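Local atomic coordinates of glutamine aminotransferase class-II domain protein (PDB entry 3MDN), a protein that probably acts as a class-II glutamine amidotransferase of the Ntn hydrolase superfamily, releasing ammonia from the side-chain amide of glutamine. Residues D[14-19]-D[48-53]; D[195-200]-D[222-227]; D[104-109]-D[147-152]. One frame throughout, in Å; residues are numbered along the deposited sequence.

Contact 1: residues D[14-19]-D[48-53]; sequences IFLEDV and VAWYDA
Val48 opens the contact from strand 47-51 by offering its CG2 methyl to Leu16, whose CD1 lies 3.9 Å from Val48 CG2. The two side chains cross at about a right angle, and CD1 and CG2 are their closest pair. The rotation of Val48 (chi1 63°) puts CG2 anti to the backbone N and so makes it the methyl nearest Leu16 CD1. Ala49 turns its CB to the other side of the strand, as alternation requires, and Trp50 returns to the Leu16 side. There Leu16 CD2 approaches Trp50 CB at 4.2 Å, and CD1 comes obliquely to the indole. CD1 thus bridges Val48 and the indole of Trp50, while CD2 turns to Trp50 CB. The backbones stay well apart, 8.5 Å between Leu16 CA and Trp50 CA. Leu16 lies where the short strand 13-15 gives way to a turn, marked by the bond from Val19 N to Leu16 O at 3.1 Å. Phe84 of strand 84-87 and Val75 and Ala76 of helix 70-78 also touch Leu16, which places the contact between the sheet and that helix. Next to it, Glu17 forms a salt bridge with Arg54 of the second subunit, and Phe15 a cation-pi contact with the same arginine. Across the two segments the chemistry is wholly apolar: three buried side chains bury 118 Å² in all, consistent with a contact held by van der Waals packing and burial of apolar surface, with no directional bond to fix the register.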
# COMPACT_ATOMS: atom_id res chain seq x y z
N ILE D 14 -25.70 -8.30 -8.77
CA ILE D 14 -24.71 -9.38 -8.86
C ILE D 14 -23.44 -9.08 -7.98
O ILE D 14 -23.22 -7.94 -7.59
CB ILE D 14 -24.29 -9.61 -10.33
CG1 ILE D 14 -23.71 -8.31 -10.92
CG2 ILE D 14 -25.51 -10.07 -11.22
CD1 ILE D 14 -23.15 -8.45 -12.33
N PHE D 15 -22.64 -10.10 -7.67
CA PHE D 15 -21.37 -9.87 -7.04
C PHE D 15 -20.45 -9.08 -7.96
O PHE D 15 -20.38 -9.34 -9.17
CB PHE D 15 -20.71 -11.20 -6.66
CG PHE D 15 -21.48 -12.01 -5.63
CD1 PHE D 15 -21.40 -11.69 -4.28
CD2 PHE D 15 -22.27 -13.09 -6.03
CE1 PHE D 15 -22.11 -12.44 -3.32
CE2 PHE D 15 -22.99 -13.83 -5.10
CZ PHE D 15 -22.90 -13.51 -3.73
N LEU D 16 -19.75 -8.10 -7.41
CA LEU D 16 -18.96 -7.21 -8.25
C LEU D 16 -18.04 -8.03 -9.17
O LEU D 16 -17.91 -7.74 -10.36
CB LEU D 16 -18.16 -6.19 -7.43
CG LEU D 16 -18.91 -5.40 -6.34
CD1 LEU D 16 -17.98 -4.36 -5.70
CD2 LEU D 16 -20.18 -4.72 -6.84
N GLU D 17 -17.43 -9.07 -8.60
CA GLU D 17 -16.54 -9.94 -9.37
C GLU D 17 -17.16 -10.53 -10.65
O GLU D 17 -16.44 -10.79 -11.59
CB GLU D 17 -15.98 -11.06 -8.49
CG GLU D 17 -17.00 -12.09 -8.04
CD GLU D 17 -16.37 -13.24 -7.25
OE1 GLU D 17 -15.14 -13.20 -7.02
OE2 GLU D 17 -17.10 -14.16 -6.81
N ASP D 18 -18.48 -10.73 -10.67
CA ASP D 18 -19.16 -11.42 -11.78
C ASP D 18 -19.13 -10.59 -13.07
O ASP D 18 -19.46 -11.08 -14.15
CB ASP D 18 -20.58 -11.82 -11.40
CG ASP D 18 -20.61 -12.87 -10.29
OD1 ASP D 18 -19.53 -13.45 -10.01
OD2 ASP D 18 -21.70 -13.13 -9.69
N VAL D 19 -18.74 -9.32 -12.91
CA VAL D 19 -18.36 -8.45 -14.01
C VAL D 19 -16.84 -8.20 -14.01
O VAL D 19 -16.19 -8.30 -15.06
CB VAL D 19 -19.05 -7.11 -13.87
CG1 VAL D 19 -18.10 -5.96 -14.25
CG2 VAL D 19 -20.34 -7.10 -14.67
N VAL D 48 -13.49 0.61 -7.90
CA VAL D 48 -14.89 0.27 -8.10
C VAL D 48 -15.72 1.30 -7.34
O VAL D 48 -15.36 1.72 -6.24
CB VAL D 48 -15.23 -1.20 -7.66
CG1 VAL D 48 -15.01 -1.40 -6.18
CG2 VAL D 48 -16.67 -1.53 -8.01
N ALA D 49 -16.81 1.73 -7.97
CA ALA D 49 -17.83 2.53 -7.34
C ALA D 49 -19.14 1.74 -7.38
O ALA D 49 -19.51 1.27 -8.43
CB ALA D 49 -17.99 3.90 -8.08
N TRP D 50 -19.83 1.57 -6.25
CA TRP D 50 -21.06 0.75 -6.28
C TRP D 50 -22.15 1.34 -5.41
O TRP D 50 -21.87 1.98 -4.39
CB TRP D 50 -20.77 -0.72 -5.89
CG TRP D 50 -20.68 -0.95 -4.37
CD1 TRP D 50 -21.68 -1.36 -3.55
CD2 TRP D 50 -19.53 -0.75 -3.55
NE1 TRP D 50 -21.23 -1.42 -2.24
CE2 TRP D 50 -19.91 -1.05 -2.22
CE3 TRP D 50 -18.22 -0.32 -3.79
CZ2 TRP D 50 -19.01 -0.97 -1.14
CZ3 TRP D 50 -17.32 -0.23 -2.70
CH2 TRP D 50 -17.73 -0.55 -1.41
N TYR D 51 -23.40 1.10 -5.78
CA TYR D 51 -24.54 1.53 -4.99
C TYR D 51 -25.18 0.31 -4.35
O TYR D 51 -25.37 -0.74 -4.98
CB TYR D 51 -25.63 2.24 -5.87
CG TYR D 51 -25.13 3.51 -6.51
CD1 TYR D 51 -24.53 3.48 -7.77
CD2 TYR D 51 -25.25 4.74 -5.86
CE1 TYR D 51 -24.05 4.65 -8.36
CE2 TYR D 51 -24.79 5.90 -6.44
CZ TYR D 51 -24.20 5.85 -7.69
OH TYR D 51 -23.71 6.99 -8.27
N ASP D 52 -25.59 0.49 -3.12
CA ASP D 52 -26.17 -0.59 -2.38
C ASP D 52 -27.21 0.06 -1.50
O ASP D 52 -28.33 0.32 -1.95
CB ASP D 52 -25.09 -1.27 -1.52
CG ASP D 52 -25.57 -2.57 -0.86
OD1 ASP D 52 -26.73 -2.99 -1.10
OD2 ASP D 52 -24.79 -3.18 -0.10
N ALA D 53 -26.81 0.42 -0.29
CA ALA D 53 -27.76 0.87 0.71
C ALA D 53 -27.93 2.38 0.77
O ALA D 53 -28.88 2.88 1.37
CB ALA D 53 -27.34 0.34 2.15

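Contact 2: residues D[195-200]-D[222-227]; sequences QTLYAA and WAVVSE
Val224 is the shared partner of this contact, its two methyls divided between two residues of strand 197-203. Its CG2 meets Leu197 CD2 at 3.9 Å, the two side chains reaching tip to tip, while Val224 CG1 lies 4.1 Å from Ala199 CB. The division follows from chi1 of -171°: CG1 is anti to the backbone N and CG2 anti to the carbonyl carbon, so the methyls spread toward alternate residues of the facing strand. Ala199, with a single methyl, meets Val224 where the main chains come nearest, 8.0 Å between Ala199 CA and Val224 CA. That spacing is too wide for strand pairing, and the 119 Å² buried here lies mostly on Val224, Leu197 and Ala199, whose side chains make the contacts. Further out, Ala8 and His10 of strand 6-10 touch Leu197, and Trp6 and Tyr213 touch Val224. Backbone bonds tie Leu197 to Ile247 and Ala199 to Leu245, whereas Trp222 pairs with His10, so each strand belongs to a different sheet. Two antiparallel sheets packed face to face through buried aliphatic side chains are characteristic of the central sandwich of the Ntn hydrolase fold.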
# COMPACT_ATOMS: atom_id res chain seq x y z
N GLN D 195 -29.36 5.77 -9.88
CA GLN D 195 -30.61 5.25 -10.46
C GLN D 195 -30.51 4.91 -11.96
O GLN D 195 -31.04 3.89 -12.42
CB GLN D 195 -31.74 6.27 -10.24
CG GLN D 195 -32.42 6.17 -8.84
CD GLN D 195 -33.80 5.46 -8.96
OE1 GLN D 195 -34.85 6.11 -9.15
NE2 GLN D 195 -33.78 4.12 -8.90
N THR D 196 -29.83 5.77 -12.71
CA THR D 196 -29.66 5.60 -14.16
C THR D 196 -28.18 5.42 -14.43
O THR D 196 -27.38 6.03 -13.75
CB THR D 196 -30.19 6.84 -14.93
OG1 THR D 196 -31.57 7.04 -14.63
CG2 THR D 196 -30.03 6.68 -16.43
N LEU D 197 -27.83 4.63 -15.44
CA LEU D 197 -26.43 4.46 -15.79
C LEU D 197 -26.25 5.12 -17.17
O LEU D 197 -27.07 4.91 -18.06
CB LEU D 197 -26.06 2.98 -15.86
CG LEU D 197 -24.71 2.66 -16.52
CD1 LEU D 197 -23.59 3.28 -15.67
CD2 LEU D 197 -24.47 1.13 -16.69
N TYR D 198 -25.19 5.90 -17.33
CA TYR D 198 -24.94 6.64 -18.57
C TYR D 198 -23.60 6.22 -19.14
O TYR D 198 -22.70 5.82 -18.40
CB TYR D 198 -24.85 8.15 -18.32
CG TYR D 198 -26.12 8.77 -17.79
CD1 TYR D 198 -26.27 9.01 -16.43
CD2 TYR D 198 -27.19 9.05 -18.64
CE1 TYR D 198 -27.44 9.57 -15.92
CE2 TYR D 198 -28.38 9.62 -18.14
CZ TYR D 198 -28.48 9.88 -16.79
OH TYR D 198 -29.64 10.40 -16.26
N ALA D 199 -23.45 6.38 -20.45
CA ALA D 199 -22.14 6.26 -21.02
C ALA D 199 -22.10 7.10 -22.27
O ALA D 199 -23.10 7.22 -22.97
CB ALA D 199 -21.81 4.79 -21.34
N ALA D 200 -20.96 7.69 -22.56
CA ALA D 200 -20.85 8.53 -23.75
C ALA D 200 -19.53 8.21 -24.42
O ALA D 200 -18.61 7.73 -23.78
CB ALA D 200 -20.93 10.02 -23.38
N TRP D 222 -27.90 -5.00 -17.57
CA TRP D 222 -27.05 -4.51 -18.66
C TRP D 222 -25.58 -4.35 -18.26
O TRP D 222 -25.28 -3.79 -17.20
CB TRP D 222 -27.56 -3.15 -19.11
CG TRP D 222 -28.93 -3.19 -19.73
CD1 TRP D 222 -30.13 -3.15 -19.09
CD2 TRP D 222 -29.24 -3.29 -21.13
NE1 TRP D 222 -31.16 -3.23 -19.98
CE2 TRP D 222 -30.65 -3.30 -21.25
CE3 TRP D 222 -28.46 -3.36 -22.29
CZ2 TRP D 222 -31.31 -3.37 -22.49
CZ3 TRP D 222 -29.14 -3.46 -23.56
CH2 TRP D 222 -30.54 -3.45 -23.64
N ALA D 223 -24.68 -4.77 -19.13
CA ALA D 223 -23.26 -4.50 -18.97
C ALA D 223 -22.83 -3.50 -20.04
O ALA D 223 -23.34 -3.54 -21.16
CB ALA D 223 -22.42 -5.79 -19.08
N VAL D 224 -21.89 -2.62 -19.71
CA VAL D 224 -21.29 -1.67 -20.63
C VAL D 224 -19.79 -1.75 -20.37
O VAL D 224 -19.36 -1.71 -19.23
CB VAL D 224 -21.74 -0.21 -20.33
CG1 VAL D 224 -21.28 0.73 -21.43
CG2 VAL D 224 -23.29 -0.13 -20.16
N VAL D 225 -18.99 -1.84 -21.41
CA VAL D 225 -17.59 -2.17 -21.25
C VAL D 225 -16.77 -1.43 -22.31
O VAL D 225 -17.30 -1.00 -23.35
CB VAL D 225 -17.37 -3.67 -21.44
CG1 VAL D 225 -18.05 -4.46 -20.35
CG2 VAL D 225 -17.91 -4.10 -22.81
N SER D 226 -15.48 -1.29 -22.04
CA SER D 226 -14.56 -0.74 -23.02
C SER D 226 -14.15 -1.76 -24.07
O SER D 226 -13.68 -1.38 -25.15
CB SER D 226 -13.31 -0.18 -22.34
OG SER D 226 -12.71 -1.17 -21.55
N GLU D 227 -14.30 -3.06 -23.76
CA GLU D 227 -13.98 -4.11 -24.74
C GLU D 227 -14.69 -5.42 -24.41
O GLU D 227 -14.68 -5.85 -23.26
CB GLU D 227 -12.47 -4.35 -24.81
CG GLU D 227 -11.78 -4.38 -23.46
CD GLU D 227 -10.46 -5.12 -23.51
OE1 GLU D 227 -9.51 -4.67 -22.82
OE2 GLU D 227 -10.39 -6.15 -24.23

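Contact 3: residues D[104-109]-D[147-152]; sequences FAARRW and VLFLLA
Phe149 swings its ring off helix 144-154 with CG anti to the backbone N (chi1 175°), which carries the ring out to the start of the hairpin of strands 104-106 and 109-114. Phe104 and Trp109 have CG anti to the carbonyl carbon; both rings lead away from the helix segment, and their CB atoms are left to make the contact. Phe104 CB lies 3.6 Å from Phe149 CD2, and Trp109 CB is 4.1 Å from Phe149 CZ. Between them the ring edge meets the peptide link of Ala105 and Ala106 near its own plane, CE2 standing 3.8 Å from Ala106 N, while Ala106 CB adds a methyl at 4.0 Å from Phe149 CE2. Were Phe149 reduced to an alanine, the CB atoms of Phe104 and Trp109 would probably lose their common partner and a gap open beneath the hairpin. The hairpin closes through a type II' turn, with Ala106 N bonded to Trp109 O at 3.0 Å and Trp109 N to Ala106 O at 3.1 Å. At the turn, Arg107 forms salt bridges with Glu158 and Glu134. On strand 109-114, Phe111 meets the Phe149 ring with nearly parallel planes. The axes of strand 104-106 and the helix segment approach to 9.5 Å at 24°, a nearly aligned helix-on-sheet packing that fits the outer helical layer of the four-layered alpha-beta-beta-alpha architecture of Ntn hydrolases.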
# COMPACT_ATOMS: atom_id res chain seq x y z
N PHE D 104 -14.35 8.45 -9.87
CA PHE D 104 -14.47 9.62 -9.01
C PHE D 104 -15.93 9.68 -8.51
O PHE D 104 -16.83 9.12 -9.12
CB PHE D 104 -14.10 10.88 -9.80
CG PHE D 104 -12.67 10.85 -10.34
CD1 PHE D 104 -11.59 11.15 -9.51
CD2 PHE D 104 -12.42 10.46 -11.67
CE1 PHE D 104 -10.28 11.11 -10.00
CE2 PHE D 104 -11.12 10.43 -12.16
CZ PHE D 104 -10.05 10.76 -11.32
N ALA D 105 -16.15 10.31 -7.37
CA ALA D 105 -17.50 10.36 -6.82
C ALA D 105 -17.65 11.67 -6.09
O ALA D 105 -16.70 12.14 -5.46
CB ALA D 105 -17.73 9.19 -5.83
N ALA D 106 -18.83 12.25 -6.18
CA ALA D 106 -19.15 13.43 -5.39
C ALA D 106 -20.66 13.44 -5.27
O ALA D 106 -21.36 13.28 -6.27
CB ALA D 106 -18.62 14.69 -6.08
N ARG D 107 -21.16 13.59 -4.04
CA ARG D 107 -22.59 13.50 -3.76
C ARG D 107 -23.18 12.15 -4.24
O ARG D 107 -22.63 11.12 -3.92
CB ARG D 107 -23.31 14.67 -4.42
CG ARG D 107 -22.85 15.99 -3.84
CD ARG D 107 -23.45 17.15 -4.59
NE ARG D 107 -22.87 18.38 -4.05
CZ ARG D 107 -23.23 19.60 -4.42
NH1 ARG D 107 -24.18 19.75 -5.35
NH2 ARG D 107 -22.64 20.65 -3.86
N ARG D 108 -24.27 12.17 -5.01
CA ARG D 108 -24.89 10.92 -5.51
C ARG D 108 -24.21 10.31 -6.76
O ARG D 108 -24.54 9.16 -7.16
CB ARG D 108 -26.39 11.11 -5.84
CG ARG D 108 -27.34 11.49 -4.67
CD ARG D 108 -28.80 11.72 -5.19
NE ARG D 108 -29.17 10.68 -6.15
CZ ARG D 108 -30.28 10.66 -6.91
NH1 ARG D 108 -31.17 11.65 -6.83
NH2 ARG D 108 -30.49 9.65 -7.75
N TRP D 109 -23.29 11.06 -7.37
CA TRP D 109 -22.78 10.74 -8.71
C TRP D 109 -21.39 10.10 -8.69
O TRP D 109 -20.59 10.39 -7.79
CB TRP D 109 -22.70 12.01 -9.56
CG TRP D 109 -24.03 12.54 -9.93
CD1 TRP D 109 -24.86 13.32 -9.17
CD2 TRP D 109 -24.71 12.32 -11.18
NE1 TRP D 109 -26.02 13.61 -9.89
CE2 TRP D 109 -25.95 13.00 -11.12
CE3 TRP D 109 -24.40 11.59 -12.32
CZ2 TRP D 109 -26.87 12.98 -12.16
CZ3 TRP D 109 -25.30 11.57 -13.37
CH2 TRP D 109 -26.53 12.27 -13.29
N VAL D 147 -11.09 16.64 -13.60
CA VAL D 147 -11.61 17.89 -14.14
C VAL D 147 -12.90 17.72 -14.96
O VAL D 147 -13.90 18.40 -14.70
CB VAL D 147 -10.57 18.63 -15.01
CG1 VAL D 147 -11.11 20.03 -15.39
CG2 VAL D 147 -9.31 18.80 -14.23
N LEU D 148 -12.90 16.81 -15.93
CA LEU D 148 -14.06 16.62 -16.77
C LEU D 148 -15.30 16.38 -15.88
O LEU D 148 -16.39 16.92 -16.12
CB LEU D 148 -13.83 15.43 -17.70
CG LEU D 148 -14.23 15.41 -19.19
CD1 LEU D 148 -14.60 13.99 -19.58
CD2 LEU D 148 -15.36 16.38 -19.57
N PHE D 149 -15.14 15.55 -14.86
CA PHE D 149 -16.26 15.21 -13.97
C PHE D 149 -16.74 16.43 -13.20
O PHE D 149 -17.92 16.73 -13.15
CB PHE D 149 -15.84 14.12 -12.99
CG PHE D 149 -16.88 13.77 -11.94
CD1 PHE D 149 -18.22 13.60 -12.26
CD2 PHE D 149 -16.47 13.53 -10.62
CE1 PHE D 149 -19.15 13.21 -11.28
CE2 PHE D 149 -17.40 13.17 -9.63
CZ PHE D 149 -18.73 13.01 -9.97
N LEU D 150 -15.81 17.15 -12.61
CA LEU D 150 -16.20 18.31 -11.77
C LEU D 150 -16.71 19.48 -12.61
O LEU D 150 -17.62 20.21 -12.17
CB LEU D 150 -15.04 18.74 -10.89
CG LEU D 150 -14.60 17.60 -9.97
CD1 LEU D 150 -13.44 18.07 -9.14
CD2 LEU D 150 -15.75 17.11 -9.06
N LEU D 151 -16.13 19.65 -13.79
CA LEU D 151 -16.66 20.59 -14.79
C LEU D 151 -18.09 20.23 -15.21
O LEU D 151 -18.91 21.11 -15.42
CB LEU D 151 -15.81 20.63 -16.05
CG LEU D 151 -14.49 21.39 -16.26
CD1 LEU D 151 -14.49 21.85 -17.72
CD2 LEU D 151 -14.34 22.61 -15.38
N ALA D 152 -18.37 18.95 -15.39
CA ALA D 152 -19.73 18.54 -15.74
C ALA D 152 -20.71 18.82 -14.59
O ALA D 152 -21.83 19.28 -14.84
CB ALA D 152 -19.77 17.06 -16.17

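In the fold
Contact 1 lies on the face of the sheet holding strand 47-51, contact 3 lays helix 144-154 on the sheet holding strand 104-106, and contact 2 packs these sheets on each other. Contacts 1 and 3, with centres 19 Å apart, meet where Tyr51 OH approaches Arg108 O at 2.6 Å, a probable hydrogen bond from Tyr51 to the hairpin turn. Contacts 2 and 3, with centres 16 Å apart, share a sheet and touch through Tyr198 CE1 and Trp109 CH2 at 3.9 Å. Contacts 1 and 2 reach one sheet but do not touch, their nearest atoms about 5 Å apart. All three are buried packing, and their geometry by itself identifies no catalytic role.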